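Local coordinates for protein hydrazine synthase subunit alpha (Candidatus Kuenenia stuttgartiensis, PDB 5C2V) that is a heme c-binding subunit of hydrazine synthase and condenses hydroxylamine with ammonia to give hydrazine, an intermediate of anaerobic ammonium oxidation, at residues 536-539 against 540-543; 719-722 against 723-726; 743-746 against 747-750. All blocks are in the same frame, centred on the assembly; numbering follows the deposited sequence.

Contact 1: residues 536-539 against 540-543. With HEC (heme c), chain B.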
loop_
_atom_site.group_PDB
_atom_site.type_symbol
_atom_site.label_atom_id
_atom_site.label_comp_id
_atom_site.label_asym_id
_atom_site.label_seq_id
_atom_site.Cartn_x
_atom_site.Cartn_y
_atom_site.Cartn_z
ATOM N N GLY D 536 28.077 13.533 3.706
ATOM C CA GLY D 536 28.408 12.263 3.081
ATOM C C GLY D 536 27.369 11.173 3.264
ATOM O O GLY D 536 27.688 9.987 3.180
ATOM N N MET D 537 26.125 11.568 3.511
ATOM C CA MET D 537 25.053 10.606 3.748
ATOM C C MET D 537 24.047 10.593 2.601
ATOM O O MET D 537 23.832 11.611 1.943
ATOM C CB MET D 537 24.345 10.917 5.069
ATOM C CG MET D 537 25.270 10.915 6.276
ATOM S SD MET D 537 24.425 11.299 7.821
ATOM C CE MET D 537 23.823 12.948 7.474
ATOM N N SER D 538 23.427 9.440 2.366
ATOM C CA SER D 538 22.503 9.295 1.248
ATOM C C SER D 538 21.155 9.953 1.528
ATOM O O SER D 538 20.454 9.588 2.471
ATOM C CB SER D 538 22.297 7.814 0.920
ATOM O OG SER D 538 21.312 7.645 -0.085
ATOM N N VAL D 539 20.800 10.924 0.692
ATOM C CA VAL D 539 19.498 11.574 0.762
ATOM C C VAL D 539 18.449 10.725 0.050
ATOM O O VAL D 539 17.320 10.581 0.520
ATOM C CB VAL D 539 19.538 12.984 0.137
ATOM C CG1 VAL D 539 18.167 13.641 0.211
ATOM C CG2 VAL D 539 20.579 13.842 0.840
ATOM N N GLN D 540 18.837 10.166 -1.091
ATOM C CA GLN D 540 17.948 9.325 -1.879
ATOM C C GLN D 540 18.731 8.181 -2.514
ATOM O O GLN D 540 19.843 8.375 -3.009
ATOM C CB GLN D 540 17.241 10.156 -2.953
ATOM C CG GLN D 540 16.120 9.437 -3.687
ATOM C CD GLN D 540 15.337 10.369 -4.595
ATOM O OE1 GLN D 540 15.631 11.560 -4.682
ATOM N NE2 GLN D 540 14.330 9.829 -5.274
ATOM N N THR D 541 18.146 6.990 -2.498
ATOM C CA THR D 541 18.799 5.813 -3.051
ATOM C C THR D 541 18.037 5.312 -4.269
ATOM O O THR D 541 16.809 5.234 -4.253
ATOM C CB THR D 541 18.903 4.682 -2.004
ATOM O OG1 THR D 541 19.610 5.157 -0.851
ATOM C CG2 THR D 541 19.637 3.477 -2.579
ATOM N N ALA D 542 18.764 4.968 -5.324
ATOM C CA ALA D 542 18.131 4.391 -6.497
ATOM C C ALA D 542 18.124 2.886 -6.322
ATOM O O ALA D 542 19.170 2.240 -6.388
ATOM C CB ALA D 542 18.867 4.785 -7.765
ATOM N N LEU D 543 16.939 2.323 -6.109
ATOM C CA LEU D 543 16.845 0.903 -5.822
ATOM C C LEU D 543 16.421 0.166 -7.075
ATOM O O LEU D 543 15.256 0.192 -7.476
ATOM C CB LEU D 543 15.864 0.649 -4.675
ATOM C CG LEU D 543 16.320 1.161 -3.307
ATOM C CD1 LEU D 543 15.212 1.010 -2.277
ATOM C CD2 LEU D 543 17.581 0.441 -2.848
HETATM FE FE HEC B . 17.192 5.819 -11.581
HETATM C CHA HEC B . 14.694 3.603 -10.701
HETATM C CHB HEC B . 17.718 4.051 -14.470
HETATM C CHC HEC B . 19.949 7.774 -12.290
HETATM C CHD HEC B . 16.826 7.462 -8.594
HETATM N NA HEC B . 16.360 4.147 -12.427
HETATM C C1A HEC B . 15.345 3.377 -11.892
HETATM C C2A HEC B . 15.078 2.286 -12.803
HETATM C C3A HEC B . 15.910 2.403 -13.842
HETATM C C4A HEC B . 16.735 3.577 -13.628
HETATM C CMA HEC B . 15.986 1.459 -15.061
HETATM C CAA HEC B . 14.018 1.184 -12.590
HETATM C CBA HEC B . 12.756 1.512 -13.383
HETATM C CGA HEC B . 12.067 2.727 -12.815
HETATM O O1A HEC B . 11.724 3.647 -13.602
HETATM O O2A HEC B . 11.861 2.783 -11.577
HETATM N NB HEC B . 18.673 5.816 -13.045
HETATM C C1B HEC B . 18.499 5.166 -14.254
HETATM C C2B HEC B . 19.276 5.872 -15.253
HETATM C C3B HEC B . 19.896 6.892 -14.659
HETATM C C4B HEC B . 19.529 6.883 -13.255
HETATM C CMB HEC B . 19.379 5.499 -16.747
HETATM C CAB HEC B . 20.827 7.904 -15.367
HETATM C CBB HEC B . 22.271 7.745 -14.841
HETATM N NC HEC B . 18.172 7.377 -10.643
HETATM C C1C HEC B . 19.350 7.966 -11.063
HETATM C C2C HEC B . 19.777 8.896 -10.037
HETATM C C3C HEC B . 18.979 8.728 -8.979
HETATM C C4C HEC B . 17.912 7.822 -9.363
HETATM C CMC HEC B . 21.116 9.666 -10.032
HETATM C CAC HEC B . 19.105 9.475 -7.634
HETATM C CBC HEC B . 19.456 8.467 -6.517
HETATM N ND HEC B . 15.960 5.565 -9.904
HETATM C C1D HEC B . 15.978 6.399 -8.792
HETATM C C2D HEC B . 14.960 5.973 -7.860
HETATM C C3D HEC B . 14.289 4.766 -8.525
HETATM C C4D HEC B . 14.978 4.587 -9.782
HETATM C CMD HEC B . 14.623 6.611 -6.495
HETATM C CAD HEC B . 13.132 3.905 -7.977
HETATM C CBD HEC B . 13.619 3.164 -6.739
HETATM C CGD HEC B . 12.496 2.344 -6.167
HETATM O O1D HEC B . 12.665 1.825 -5.036
HETATM O O2D HEC B . 11.436 2.217 -6.835
#
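Ser538 and Thr541 meet across a kink in one edge strand, 538-541, which pairs antiparallel with strand 527-532 as the second arm of a beta hairpin. The chain turns a corner at Val539, whose phi and psi of -82° and -41° are far from extended, and resumes as strand at Gln540. Across this corner the side chains of Ser538 and Thr541, three residues apart, come within bonding distance. Ser538 OG and Thr541 OG1 share a hydrogen bond of 3.1 Å, tip to tip. OG of Ser538 swings opposite its own backbone N (chi1 175°), lying beside the carbonyl carbon and on the Thr541 side. Thr541 OG1 also bonds to Ser711 and, weakly, to Gln530 on the hairpin partner. The side chain of Gln540 heads away from 536-539, its extended chain carrying NE2 to 3.5 Å from heme methyl CMD; the same NE2 is hydrogen-bonded to the carbonyl of His448. Thr541 O lies 3.4 Å from CMD. Past Thr541 the chain leaves the strand and runs on as loop along the middle-domain heme, with Ala542 CB 3.5 Å from C1D and Leu543 CB 3.4 Å from propionate O1D. These approaches to methyl, macrocycle and propionate are packing contacts. The contact is buried, and the hydroxyl bond spans the corner, consistent with holding its shape.

Contact 2: residues 719-722 against 723-726. With HEC (heme c), chain C.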
loop_
_atom_site.group_PDB
_atom_site.type_symbol
_atom_site.label_atom_id
_atom_site.label_comp_id
_atom_site.label_asym_id
_atom_site.label_seq_id
_atom_site.Cartn_x
_atom_site.Cartn_y
_atom_site.Cartn_z
ATOM N N VAL D 719 22.726 7.344 14.048
ATOM C CA VAL D 719 23.497 8.390 13.390
ATOM C C VAL D 719 23.084 9.766 13.908
ATOM O O VAL D 719 23.921 10.657 14.065
ATOM C CB VAL D 719 23.323 8.331 11.862
ATOM C CG1 VAL D 719 24.178 9.384 11.183
ATOM C CG2 VAL D 719 23.685 6.949 11.348
ATOM N N TRP D 720 21.791 9.927 14.175
ATOM C CA TRP D 720 21.271 11.149 14.784
ATOM C C TRP D 720 21.990 11.453 16.092
ATOM O O TRP D 720 22.313 12.604 16.382
ATOM C CB TRP D 720 19.764 11.031 15.035
ATOM C CG TRP D 720 18.909 11.367 13.849
ATOM C CD1 TRP D 720 19.045 10.895 12.577
ATOM C CD2 TRP D 720 17.769 12.236 13.833
ATOM N NE1 TRP D 720 18.068 11.422 11.767
ATOM C CE2 TRP D 720 17.271 12.248 12.515
ATOM C CE3 TRP D 720 17.123 13.006 14.804
ATOM C CZ2 TRP D 720 16.159 13.001 12.143
ATOM C CZ3 TRP D 720 16.019 13.752 14.434
ATOM C CH2 TRP D 720 15.549 13.745 13.116
ATOM N N ARG D 721 22.241 10.410 16.876
ATOM C CA ARG D 721 22.911 10.564 18.162
ATOM C C ARG D 721 24.418 10.733 18.009
ATOM O O ARG D 721 25.038 11.508 18.737
ATOM C CB ARG D 721 22.610 9.371 19.070
ATOM C CG ARG D 721 21.165 9.301 19.537
ATOM C CD ARG D 721 20.709 10.641 20.093
ATOM N NE ARG D 721 21.598 11.134 21.141
ATOM C CZ ARG D 721 21.474 10.831 22.429
ATOM N NH1 ARG D 721 20.496 10.032 22.832
ATOM N NH2 ARG D 721 22.330 11.325 23.313
ATOM N N LEU D 722 25.006 10.004 17.066
ATOM C CA LEU D 722 26.442 10.091 16.833
ATOM C C LEU D 722 26.840 11.470 16.312
ATOM O O LEU D 722 27.964 11.918 16.530
ATOM C CB LEU D 722 26.898 9.002 15.860
ATOM C CG LEU D 722 26.974 7.590 16.446
ATOM C CD1 LEU D 722 27.258 6.564 15.362
ATOM C CD2 LEU D 722 28.028 7.521 17.541
ATOM N N TYR D 723 25.931 12.131 15.601
ATOM C CA TYR D 723 26.163 13.511 15.178
ATOM C C TYR D 723 25.488 14.534 16.096
ATOM O O TYR D 723 25.698 15.738 15.945
ATOM C CB TYR D 723 25.681 13.712 13.740
ATOM C CG TYR D 723 26.570 13.071 12.698
ATOM C CD1 TYR D 723 26.508 11.707 12.447
ATOM C CD2 TYR D 723 27.468 13.832 11.960
ATOM C CE1 TYR D 723 27.316 11.117 11.494
ATOM C CE2 TYR D 723 28.281 13.252 11.004
ATOM C CZ TYR D 723 28.202 11.894 10.776
ATOM O OH TYR D 723 29.008 11.311 9.826
ATOM N N GLU D 724 24.703 14.044 17.056
ATOM C CA GLU D 724 23.959 14.891 17.995
ATOM C C GLU D 724 23.203 16.043 17.326
ATOM O O GLU D 724 23.312 17.194 17.752
ATOM C CB GLU D 724 24.898 15.453 19.065
ATOM C CG GLU D 724 25.454 14.411 20.029
ATOM C CD GLU D 724 24.399 13.833 20.961
ATOM O OE1 GLU D 724 24.701 12.839 21.654
ATOM O OE2 GLU D 724 23.272 14.371 21.009
ATOM N N ALA D 725 22.442 15.729 16.282
ATOM C CA ALA D 725 21.657 16.731 15.565
ATOM C C ALA D 725 20.497 16.068 14.832
ATOM O O ALA D 725 20.486 14.849 14.664
ATOM C CB ALA D 725 22.536 17.498 14.589
ATOM N N GLU D 726 19.519 16.858 14.394
ATOM C CA GLU D 726 18.450 16.293 13.580
ATOM C C GLU D 726 18.834 16.422 12.106
ATOM O O GLU D 726 18.865 17.511 11.534
ATOM C CB GLU D 726 17.097 16.960 13.886
ATOM C CG GLU D 726 17.025 18.474 13.726
ATOM C CD GLU D 726 15.629 19.013 14.001
ATOM O OE1 GLU D 726 14.672 18.546 13.347
ATOM O OE2 GLU D 726 15.488 19.906 14.863
HETATM FE FE HEC C . 25.689 5.580 24.512
HETATM C CHA HEC C . 22.402 6.375 25.096
HETATM C CHB HEC C . 24.900 4.614 21.315
HETATM C CHC HEC C . 29.018 4.885 23.871
HETATM C CHD HEC C . 26.510 6.294 27.775
HETATM N NA HEC C . 23.969 5.470 23.424
HETATM C C1A HEC C . 22.729 5.924 23.835
HETATM C C2A HEC C . 21.829 5.843 22.703
HETATM C C3A HEC C . 22.512 5.359 21.661
HETATM C C4A HEC C . 23.875 5.113 22.090
HETATM C CMA HEC C . 21.949 5.107 20.246
HETATM C CAA HEC C . 20.339 6.248 22.700
HETATM C CBA HEC C . 19.482 5.058 23.122
HETATM C CGA HEC C . 18.024 5.411 22.979
HETATM O O1A HEC C . 17.192 4.481 22.809
HETATM O O2A HEC C . 17.692 6.623 23.022
HETATM N NB HEC C . 26.753 4.826 22.913
HETATM C C1B HEC C . 26.238 4.605 21.650
HETATM C C2B HEC C . 27.349 4.370 20.749
HETATM C C3B HEC C . 28.482 4.436 21.458
HETATM C C4B HEC C . 28.130 4.732 22.830
HETATM C CMB HEC C . 27.228 4.071 19.238
HETATM C CAB HEC C . 29.927 4.257 20.937
HETATM C CBB HEC C . 30.336 5.478 20.084
HETATM N NC HEC C . 27.436 5.591 25.611
HETATM C C1C HEC C . 28.698 5.263 25.155
HETATM C C2C HEC C . 29.645 5.506 26.223
HETATM C C3C HEC C . 28.942 5.775 27.331
HETATM C C4C HEC C . 27.546 5.914 26.949
HETATM C CMC HEC C . 31.136 5.106 26.158
HETATM C CAC HEC C . 29.512 6.034 28.747
HETATM C CBC HEC C . 30.383 7.310 28.772
HETATM N ND HEC C . 24.603 6.226 26.189
HETATM C C1D HEC C . 25.188 6.485 27.427
HETATM C C2D HEC C . 24.170 6.995 28.317
HETATM C C3D HEC C . 22.874 7.040 27.497
HETATM C C4D HEC C . 23.241 6.532 26.182
HETATM C CMD HEC C . 24.355 7.422 29.790
HETATM C CAD HEC C . 21.500 7.512 28.043
HETATM C CBD HEC C . 20.652 8.313 27.054
HETATM C CGD HEC C . 21.396 9.502 26.502
HETATM O O1D HEC C . 21.003 9.992 25.412
HETATM O O2D HEC C . 22.375 9.965 27.142
#
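Arg721 and Glu724 meet beside a propionate of the C-terminal heme. Both terminal nitrogens of Arg721 grip the same oxygen, NH1 at 2.6 Å and NH2 at 2.8 Å from heme O1D. NH2 also forms a salt bridge with Glu724 OE1 at 3.3 Å, the carboxylate oxygen using its syn lone pair and lying only 7° out of the guanidinium plane. Carboxylate and guanidinium are nonetheless twisted, their planes 67° apart. Arg721 reaches this position by bending at both chi2 and chi3. Glu724 is itself held from outside, by a salt bridge from OE2 to Arg742 and a hydrogen bond from the backbone N of His745 to OE1. Its backbone ends helix 717-722 in a Schellman motif: with positive phi, Glu724 is the C-prime residue, Ala725 N bonds to Trp720 O at 3.1 Å, and Glu724 N bonds weakly to Arg721 O. As the chain leaves the helix, Glu726 CA settles over one face of the Trp720 six-membered ring in a CH-pi contact, 3.8 Å from the centroid, while the indole NE1 bonds to Ile714 O. Val719 CG1 packs at 3.5 Å against CD1 of Tyr723, one helical turn on, and Arg754 of helix 751-762 makes a cation-pi contact with the Tyr723 ring.

Contact 3: residues 743-746 against 747-750. With HEC (heme c), chain C.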
loop_
_atom_site.group_PDB
_atom_site.type_symbol
_atom_site.label_atom_id
_atom_site.label_comp_id
_atom_site.label_asym_id
_atom_site.label_seq_id
_atom_site.Cartn_x
_atom_site.Cartn_y
_atom_site.Cartn_z
ATOM N N LEU D 743 23.747 12.454 27.478
ATOM C CA LEU D 743 25.191 12.404 27.305
ATOM C C LEU D 743 25.544 12.608 25.836
ATOM O O LEU D 743 25.039 11.896 24.969
ATOM C CB LEU D 743 25.744 11.071 27.811
ATOM C CG LEU D 743 27.259 10.966 27.977
ATOM C CD1 LEU D 743 27.759 11.979 28.992
ATOM C CD2 LEU D 743 27.637 9.561 28.395
ATOM N N LEU D 744 26.402 13.586 25.556
ATOM C CA LEU D 744 26.765 13.895 24.176
ATOM C C LEU D 744 27.637 12.794 23.581
ATOM O O LEU D 744 28.708 12.484 24.102
ATOM C CB LEU D 744 27.485 15.243 24.102
ATOM C CG LEU D 744 26.646 16.467 24.473
ATOM C CD1 LEU D 744 27.480 17.736 24.403
ATOM C CD2 LEU D 744 25.426 16.574 23.569
ATOM N N HIS D 745 27.162 12.204 22.487
ATOM C CA HIS D 745 27.845 11.081 21.851
ATOM C C HIS D 745 28.688 11.451 20.630
ATOM O O HIS D 745 29.286 10.577 20.005
ATOM C CB HIS D 745 26.823 10.015 21.453
ATOM C CG HIS D 745 26.341 9.185 22.601
ATOM N ND1 HIS D 745 25.803 9.738 23.744
ATOM C CD2 HIS D 745 26.327 7.845 22.789
ATOM C CE1 HIS D 745 25.475 8.772 24.583
ATOM N NE2 HIS D 745 25.783 7.614 24.029
ATOM N N ASN D 746 28.737 12.733 20.286
ATOM C CA ASN D 746 29.359 13.135 19.028
ATOM C C ASN D 746 30.888 13.091 19.042
ATOM O O ASN D 746 31.518 12.996 17.988
ATOM C CB ASN D 746 28.882 14.536 18.627
ATOM C CG ASN D 746 29.262 15.600 19.636
ATOM O OD1 ASN D 746 29.443 15.315 20.819
ATOM N ND2 ASN D 746 29.380 16.838 19.170
ATOM N N LYS D 747 31.484 13.175 20.226
ATOM C CA LYS D 747 32.941 13.174 20.337
ATOM C C LYS D 747 33.553 11.818 20.713
ATOM O O LYS D 747 34.766 11.715 20.902
ATOM C CB LYS D 747 33.376 14.252 21.329
ATOM C CG LYS D 747 32.999 15.642 20.841
ATOM C CD LYS D 747 33.596 16.756 21.673
ATOM C CE LYS D 747 33.234 18.105 21.068
ATOM N NZ LYS D 747 33.786 19.250 21.839
ATOM N N PHE D 748 32.723 10.785 20.825
ATOM C CA PHE D 748 33.209 9.448 21.171
ATOM C C PHE D 748 34.021 8.799 20.051
ATOM O O PHE D 748 34.944 8.028 20.313
ATOM C CB PHE D 748 32.040 8.532 21.543
ATOM C CG PHE D 748 31.478 8.791 22.910
ATOM C CD1 PHE D 748 32.302 9.191 23.948
ATOM C CD2 PHE D 748 30.126 8.630 23.158
ATOM C CE1 PHE D 748 31.788 9.430 25.208
ATOM C CE2 PHE D 748 29.604 8.866 24.416
ATOM C CZ PHE D 748 30.437 9.267 25.443
ATOM N N LEU D 749 33.671 9.111 18.807
ATOM C CA LEU D 749 34.311 8.489 17.652
ATOM C C LEU D 749 35.099 9.493 16.827
ATOM O O LEU D 749 34.814 10.690 16.853
ATOM C CB LEU D 749 33.266 7.815 16.759
ATOM C CG LEU D 749 32.409 6.699 17.354
ATOM C CD1 LEU D 749 31.412 6.189 16.324
ATOM C CD2 LEU D 749 33.286 5.568 17.853
ATOM N N THR D 750 36.094 9.003 16.093
ATOM C CA THR D 750 36.765 9.827 15.100
ATOM C C THR D 750 35.871 9.901 13.867
ATOM O O THR D 750 34.816 9.269 13.826
ATOM C CB THR D 750 38.149 9.267 14.718
ATOM O OG1 THR D 750 37.995 7.984 14.097
ATOM C CG2 THR D 750 39.029 9.127 15.953
HETATM FE FE HEC C . 25.689 5.580 24.512
HETATM C CHA HEC C . 22.402 6.375 25.096
HETATM C CHB HEC C . 24.900 4.614 21.315
HETATM C CHC HEC C . 29.018 4.885 23.871
HETATM C CHD HEC C . 26.510 6.294 27.775
HETATM N NA HEC C . 23.969 5.470 23.424
HETATM C C1A HEC C . 22.729 5.924 23.835
HETATM C C2A HEC C . 21.829 5.843 22.703
HETATM C C3A HEC C . 22.512 5.359 21.661
HETATM C C4A HEC C . 23.875 5.113 22.090
HETATM C CMA HEC C . 21.949 5.107 20.246
HETATM C CAA HEC C . 20.339 6.248 22.700
HETATM C CBA HEC C . 19.482 5.058 23.122
HETATM C CGA HEC C . 18.024 5.411 22.979
HETATM O O1A HEC C . 17.192 4.481 22.809
HETATM O O2A HEC C . 17.692 6.623 23.022
HETATM N NB HEC C . 26.753 4.826 22.913
HETATM C C1B HEC C . 26.238 4.605 21.650
HETATM C C2B HEC C . 27.349 4.370 20.749
HETATM C C3B HEC C . 28.482 4.436 21.458
HETATM C C4B HEC C . 28.130 4.732 22.830
HETATM C CMB HEC C . 27.228 4.071 19.238
HETATM C CAB HEC C . 29.927 4.257 20.937
HETATM C CBB HEC C . 30.336 5.478 20.084
HETATM N NC HEC C . 27.436 5.591 25.611
HETATM C C1C HEC C . 28.698 5.263 25.155
HETATM C C2C HEC C . 29.645 5.506 26.223
HETATM C C3C HEC C . 28.942 5.775 27.331
HETATM C C4C HEC C . 27.546 5.914 26.949
HETATM C CMC HEC C . 31.136 5.106 26.158
HETATM C CAC HEC C . 29.512 6.034 28.747
HETATM C CBC HEC C . 30.383 7.310 28.772
HETATM N ND HEC C . 24.603 6.226 26.189
HETATM C C1D HEC C . 25.188 6.485 27.427
HETATM C C2D HEC C . 24.170 6.995 28.317
HETATM C C3D HEC C . 22.874 7.040 27.497
HETATM C C4D HEC C . 23.241 6.532 26.182
HETATM C CMD HEC C . 24.355 7.422 29.790
HETATM C CAD HEC C . 21.500 7.512 28.043
HETATM C CBD HEC C . 20.652 8.313 27.054
HETATM C CGD HEC C . 21.396 9.502 26.502
HETATM O O1D HEC C . 21.003 9.992 25.412
HETATM O O2D HEC C . 22.375 9.965 27.142
#
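His745 presents one face of its imidazole to the edge of Phe748, with Phe748 CE2 poised over the ring centre. The pair is edge-to-face (T-shaped), its centroids 5.1 Å apart and its planes at 79°. At the imidazole edge, near the ring plane, lie heme pyrrole nitrogens and, on the other side of the ring, the carbonyl oxygen of Leu743. The Phe748 ring is itself sandwiched: heme methyl CMC lies over one face, offset toward the rim, and Leu744 O over the opposite face. Leu743 CD2 meets its edge at CZ, 4.1 Å away. His745 NE2 binds the heme iron at 2.1 Å, and His662 supplies the other axial ligand, as befits the bis-histidine heme of the C-terminal cytochrome c domain. ND1, at the far side of the ring, donates a 2.6 Å hydrogen bond to Leu743 O; the acceptor lies within 2° of the imidazole plane, although ND1 stands well above the plane of that carbonyl. Together with iron ligation, this bond should fix the ring's rotation about its bond to CB, and it would be expected to make the imidazole a somewhat stronger electron donor to the iron. The backbone joins the two rings through a type I beta turn from His745 to Phe748. In Phe748, CG lies opposite the carbonyl carbon (chi1 -76°), carrying the ring back over the start of the turn, where CD2 comes within 3.6 Å of His745 CA. Leu743 N bonds weakly to propionate O2D, and Leu743 CD2 rests 3.5 Å from the meso carbon CHD. Beyond the turn Leu749 CG packs 3.6 Å from heme CBB, while its side chain also touches Ile653 and Lys657 of helix 646-657 and Leu722 of helix 717-722.

Contacts 2 and 3 serve the same C-terminal heme, their centres about 9 Å apart, whereas contact 1 borders the middle-domain heme, its centre about 18 Å from that of contact 2. Contact 1 sits on the hairpin strand 538-541, contact 2 ends helix 717-722, and contact 3 lies in the loop between that helix and helix 751-762. Contacts 1 and 2 are buried; contact 3 is only partly so. Their chemistry follows their place: a hydroxyl pair at a strand kink, charged groups at a helix end near a propionate, and iron ligation with aromatic packing on a turn. Glu724 bridges contacts 2 and 3, and Met537 SD of contact 1 packs against Val719 CG1 of contact 2.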